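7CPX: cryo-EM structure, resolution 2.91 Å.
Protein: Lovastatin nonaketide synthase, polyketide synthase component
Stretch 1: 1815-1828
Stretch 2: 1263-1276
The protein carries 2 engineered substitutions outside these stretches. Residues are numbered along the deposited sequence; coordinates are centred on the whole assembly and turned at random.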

# COMPACT_ATOMS: atom_id res chain seq x y z
N ALA A 1815 29.40 -10.20 -44.43
CA ALA A 1815 28.94 -11.53 -44.04
C ALA A 1815 29.44 -11.89 -42.65
O ALA A 1815 28.64 -12.16 -41.74
CB ALA A 1815 29.42 -12.56 -45.07
N ARG A 1816 30.76 -11.89 -42.45
CA ARG A 1816 31.29 -12.27 -41.15
C ARG A 1816 31.10 -11.18 -40.11
O ARG A 1816 30.98 -11.48 -38.92
CB ARG A 1816 32.77 -12.64 -41.27
CG ARG A 1816 33.66 -11.54 -41.81
CD ARG A 1816 35.10 -12.01 -41.84
NE ARG A 1816 35.71 -11.97 -43.16
CZ ARG A 1816 36.70 -11.17 -43.52
NH1 ARG A 1816 37.23 -10.30 -42.67
NH2 ARG A 1816 37.19 -11.25 -44.75
N ASN A 1817 31.05 -9.91 -40.52
CA ASN A 1817 30.67 -8.85 -39.59
C ASN A 1817 29.27 -9.09 -39.05
O ASN A 1817 29.03 -8.97 -37.84
CB ASN A 1817 30.75 -7.49 -40.26
CG ASN A 1817 32.17 -7.03 -40.51
OD1 ASN A 1817 32.73 -7.26 -41.57
ND2 ASN A 1817 32.76 -6.39 -39.51
N ASN A 1818 28.33 -9.44 -39.93
CA ASN A 1818 26.98 -9.77 -39.51
C ASN A 1818 26.97 -11.00 -38.62
O ASN A 1818 26.23 -11.06 -37.64
CB ASN A 1818 26.09 -9.98 -40.73
CG ASN A 1818 25.72 -8.68 -41.41
OD1 ASN A 1818 25.69 -7.62 -40.78
ND2 ASN A 1818 25.43 -8.75 -42.70
N ARG A 1819 27.79 -12.00 -38.95
CA ARG A 1819 27.86 -13.19 -38.11
C ARG A 1819 28.31 -12.83 -36.70
O ARG A 1819 27.73 -13.28 -35.71
CB ARG A 1819 28.79 -14.23 -38.73
CG ARG A 1819 28.15 -15.02 -39.86
CD ARG A 1819 28.96 -16.25 -40.23
NE ARG A 1819 30.02 -15.95 -41.18
CZ ARG A 1819 29.85 -15.87 -42.50
NH1 ARG A 1819 28.66 -16.03 -43.05
NH2 ARG A 1819 30.90 -15.62 -43.27
N MET A 1820 29.36 -12.01 -36.59
CA MET A 1820 29.86 -11.63 -35.28
C MET A 1820 28.83 -10.80 -34.51
O MET A 1820 28.62 -11.02 -33.32
CB MET A 1820 31.16 -10.84 -35.43
CG MET A 1820 31.74 -10.33 -34.12
SD MET A 1820 33.25 -9.38 -34.33
CE MET A 1820 32.68 -8.05 -35.38
N ASN A 1821 28.19 -9.85 -35.19
CA ASN A 1821 27.26 -8.95 -34.51
C ASN A 1821 25.92 -9.60 -34.21
O ASN A 1821 25.19 -9.09 -33.35
CB ASN A 1821 27.06 -7.69 -35.35
CG ASN A 1821 28.33 -6.88 -35.50
OD1 ASN A 1821 29.07 -6.70 -34.53
ND2 ASN A 1821 28.59 -6.39 -36.70
N SER A 1822 25.58 -10.70 -34.88
CA SER A 1822 24.36 -11.41 -34.55
C SER A 1822 24.40 -11.96 -33.14
O SER A 1822 23.35 -12.13 -32.51
CB SER A 1822 24.13 -12.55 -35.54
OG SER A 1822 25.21 -13.48 -35.50
N SER A 1823 25.60 -12.22 -32.62
CA SER A 1823 25.75 -12.59 -31.23
C SER A 1823 25.24 -11.50 -30.30
O SER A 1823 24.89 -11.79 -29.15
CB SER A 1823 27.23 -12.89 -30.95
OG SER A 1823 27.50 -12.96 -29.56
N ARG A 1824 25.16 -10.26 -30.78
CA ARG A 1824 24.80 -9.12 -29.95
C ARG A 1824 23.46 -8.50 -30.29
O ARG A 1824 22.89 -7.80 -29.44
CB ARG A 1824 25.89 -8.04 -30.06
CG ARG A 1824 25.67 -6.82 -29.18
CD ARG A 1824 26.85 -5.87 -29.29
NE ARG A 1824 27.19 -5.64 -30.69
CZ ARG A 1824 26.50 -4.85 -31.50
NH1 ARG A 1824 25.46 -4.16 -31.08
NH2 ARG A 1824 26.86 -4.76 -32.78
N ARG A 1825 22.93 -8.72 -31.49
CA ARG A 1825 21.64 -8.16 -31.87
C ARG A 1825 21.07 -9.01 -33.00
O ARG A 1825 21.79 -9.79 -33.62
CB ARG A 1825 21.77 -6.69 -32.30
CG ARG A 1825 22.52 -6.48 -33.61
CD ARG A 1825 22.69 -5.00 -33.89
NE ARG A 1825 23.26 -4.74 -35.21
CZ ARG A 1825 22.55 -4.62 -36.32
NH1 ARG A 1825 21.24 -4.75 -36.32
NH2 ARG A 1825 23.18 -4.36 -37.46
N PRO A 1826 19.77 -8.88 -33.29
CA PRO A 1826 19.16 -9.70 -34.34
C PRO A 1826 19.55 -9.25 -35.74
O PRO A 1826 18.81 -8.50 -36.39
CB PRO A 1826 17.65 -9.54 -34.09
CG PRO A 1826 17.53 -8.92 -32.74
CD PRO A 1826 18.75 -8.10 -32.56
N ILE A 1827 20.71 -9.69 -36.21
CA ILE A 1827 21.17 -9.37 -37.55
C ILE A 1827 20.45 -10.27 -38.54
O ILE A 1827 20.40 -11.50 -38.37
CB ILE A 1827 22.69 -9.54 -37.66
CG1 ILE A 1827 23.41 -8.62 -36.66
CG2 ILE A 1827 23.13 -9.27 -39.09
CD1 ILE A 1827 23.95 -7.33 -37.26
N TYR A 1828 19.89 -9.68 -39.59
CA TYR A 1828 19.16 -10.40 -40.62
C TYR A 1828 19.91 -10.33 -41.94
O TYR A 1828 20.38 -9.26 -42.33
CB TYR A 1828 17.75 -9.84 -40.79
CG TYR A 1828 16.83 -10.11 -39.62
CD1 TYR A 1828 16.20 -11.33 -39.48
CD2 TYR A 1828 16.61 -9.14 -38.65
CE1 TYR A 1828 15.36 -11.58 -38.41
CE2 TYR A 1828 15.77 -9.38 -37.58
CZ TYR A 1828 15.15 -10.60 -37.46
OH TYR A 1828 14.32 -10.85 -36.40
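Stretch 2 (1263-1276) PPDASTDHAMFARW

What holds the two stretches together most firmly? Asp 1269 takes two arginines at once. Its OD1 accepts from Arg 1825 NE at 2.6 Å and from Arg 1824 NH2 at 2.8 Å, while its OD2 lies 2.6 Å from Arg 1825 NH2, so two positive charges meet on one carboxylate in a pair of salt bridges. Arg 1824 NH1 adds a weak hydrogen bond to Thr 1268 OG1, 2.6 Å away.

Which polar contacts use the backbone of stretch 2? The amide His 1270 N donates to Asn 1821 OD1 at 3.2 Å. Farther along, Arg 1816 NH1 reaches Ala 1274 O at 2.5 Å, and that carbonyl lies at the edge of the guanidinium.

How does stretch 2 run? It is antiparallel in register: CA of Arg 1825 pairs with CA of Pro 1264 (6.2 Å), Asn 1821 CA with Asp 1269 CA (6.2 Å), and Asn 1817 CA with Phe 1273 CA (5.8 Å). A short 3-10 segment, 1266-1268, gives way to a loop that runs alongside the helix, extended at Asp 1269 and His 1270, bent at Ala 1271 and Met 1272, and extended again at Phe 1273, and then leads into a strand that includes Arg 1275 and Trp 1276.

Where is the apolar packing? Arg 1816 CD sits over the Phe 1273 ring, 3.5 Å from its CG. Met 1820 SD approaches Phe 1273 CE2 at 3.7 Å and Met 1272 CE at 3.5 Å.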

# COMPACT_ATOMS: atom_id res chain seq x y z
N PRO A 1263 18.00 -0.85 -27.27
CA PRO A 1263 18.40 -2.01 -28.07
C PRO A 1263 19.56 -1.66 -28.99
O PRO A 1263 19.61 -0.56 -29.54
CB PRO A 1263 17.13 -2.33 -28.88
CG PRO A 1263 16.02 -1.78 -28.07
CD PRO A 1263 16.57 -0.55 -27.41
N PRO A 1264 20.51 -2.58 -29.16
CA PRO A 1264 21.67 -2.26 -30.01
C PRO A 1264 21.25 -1.97 -31.44
O PRO A 1264 20.31 -2.57 -31.96
CB PRO A 1264 22.54 -3.52 -29.92
CG PRO A 1264 22.05 -4.25 -28.72
CD PRO A 1264 20.60 -3.94 -28.61
N ASP A 1265 21.97 -1.04 -32.06
CA ASP A 1265 21.71 -0.63 -33.43
C ASP A 1265 22.92 -0.97 -34.30
O ASP A 1265 23.99 -1.35 -33.81
CB ASP A 1265 21.40 0.87 -33.50
CG ASP A 1265 20.23 1.26 -32.62
OD1 ASP A 1265 19.34 0.42 -32.41
OD2 ASP A 1265 20.21 2.41 -32.14
N ALA A 1266 22.74 -0.81 -35.61
CA ALA A 1266 23.84 -1.04 -36.53
C ALA A 1266 24.99 -0.08 -36.26
O ALA A 1266 26.15 -0.40 -36.55
CB ALA A 1266 23.36 -0.89 -37.98
N SER A 1267 24.70 1.10 -35.70
CA SER A 1267 25.76 2.03 -35.35
C SER A 1267 26.68 1.44 -34.29
O SER A 1267 27.87 1.80 -34.23
CB SER A 1267 25.17 3.35 -34.86
OG SER A 1267 24.34 3.14 -33.72
N THR A 1268 26.16 0.54 -33.46
CA THR A 1268 26.97 -0.13 -32.45
C THR A 1268 27.72 -1.33 -33.02
O THR A 1268 28.48 -1.97 -32.28
CB THR A 1268 26.10 -0.59 -31.28
OG1 THR A 1268 25.19 -1.61 -31.72
CG2 THR A 1268 25.31 0.58 -30.72
N ASP A 1269 27.52 -1.66 -34.29
CA ASP A 1269 28.20 -2.81 -34.88
C ASP A 1269 29.71 -2.66 -34.89
O ASP A 1269 30.25 -1.57 -35.11
CB ASP A 1269 27.66 -3.12 -36.28
CG ASP A 1269 26.25 -3.67 -36.24
OD1 ASP A 1269 25.68 -3.80 -35.13
OD2 ASP A 1269 25.70 -3.98 -37.32
N HIS A 1270 30.40 -3.77 -34.63
CA HIS A 1270 31.86 -3.81 -34.67
C HIS A 1270 32.33 -4.18 -36.07
O HIS A 1270 32.18 -5.33 -36.50
CB HIS A 1270 32.43 -4.73 -33.59
CG HIS A 1270 33.89 -4.52 -33.34
ND1 HIS A 1270 34.41 -3.31 -32.93
CD2 HIS A 1270 34.94 -5.36 -33.43
CE1 HIS A 1270 35.71 -3.42 -32.78
NE2 HIS A 1270 36.06 -4.66 -33.08
N ALA A 1271 32.91 -3.21 -36.78
CA ALA A 1271 33.29 -3.37 -38.17
C ALA A 1271 34.73 -3.83 -38.33
O ALA A 1271 35.37 -3.52 -39.35
CB ALA A 1271 33.07 -2.06 -38.93
N MET A 1272 35.27 -4.57 -37.37
CA MET A 1272 36.68 -4.96 -37.43
C MET A 1272 36.96 -5.82 -38.66
O MET A 1272 37.95 -5.61 -39.36
CB MET A 1272 37.09 -5.68 -36.15
CG MET A 1272 36.44 -7.05 -35.96
SD MET A 1272 37.00 -7.86 -34.45
CE MET A 1272 36.69 -9.57 -34.86
N PHE A 1273 36.08 -6.78 -38.94
CA PHE A 1273 36.31 -7.70 -40.04
C PHE A 1273 36.39 -6.94 -41.36
O PHE A 1273 35.64 -5.99 -41.60
CB PHE A 1273 35.20 -8.75 -40.11
CG PHE A 1273 35.31 -9.83 -39.07
CD1 PHE A 1273 36.50 -10.51 -38.87
CD2 PHE A 1273 34.22 -10.16 -38.30
CE1 PHE A 1273 36.59 -11.50 -37.92
CE2 PHE A 1273 34.30 -11.15 -37.35
CZ PHE A 1273 35.49 -11.83 -37.16
N ALA A 1274 37.30 -7.38 -42.23
CA ALA A 1274 37.45 -6.80 -43.55
C ALA A 1274 38.06 -7.84 -44.48
O ALA A 1274 38.71 -8.79 -44.03
CB ALA A 1274 38.33 -5.54 -43.51
N ARG A 1275 37.84 -7.65 -45.77
CA ARG A 1275 38.36 -8.55 -46.79
C ARG A 1275 39.11 -7.76 -47.85
O ARG A 1275 38.81 -6.59 -48.11
CB ARG A 1275 37.23 -9.35 -47.46
CG ARG A 1275 36.14 -8.51 -48.08
CD ARG A 1275 35.21 -9.34 -48.95
NE ARG A 1275 34.80 -10.58 -48.31
CZ ARG A 1275 35.27 -11.78 -48.60
NH1 ARG A 1275 36.17 -11.97 -49.54
NH2 ARG A 1275 34.82 -12.84 -47.92
N TRP A 1276 40.09 -8.42 -48.46
CA TRP A 1276 40.86 -7.85 -49.57
C TRP A 1276 40.04 -7.97 -50.84
O TRP A 1276 40.24 -8.85 -51.68
CB TRP A 1276 42.20 -8.56 -49.72
CG TRP A 1276 43.21 -8.23 -48.68
CD1 TRP A 1276 43.00 -7.53 -47.54
CD2 TRP A 1276 44.60 -8.57 -48.69
NE1 TRP A 1276 44.16 -7.41 -46.83
CE2 TRP A 1276 45.17 -8.04 -47.52
CE3 TRP A 1276 45.42 -9.27 -49.58
CZ2 TRP A 1276 46.51 -8.20 -47.20
CZ3 TRP A 1276 46.76 -9.42 -49.27
CH2 TRP A 1276 47.29 -8.88 -48.09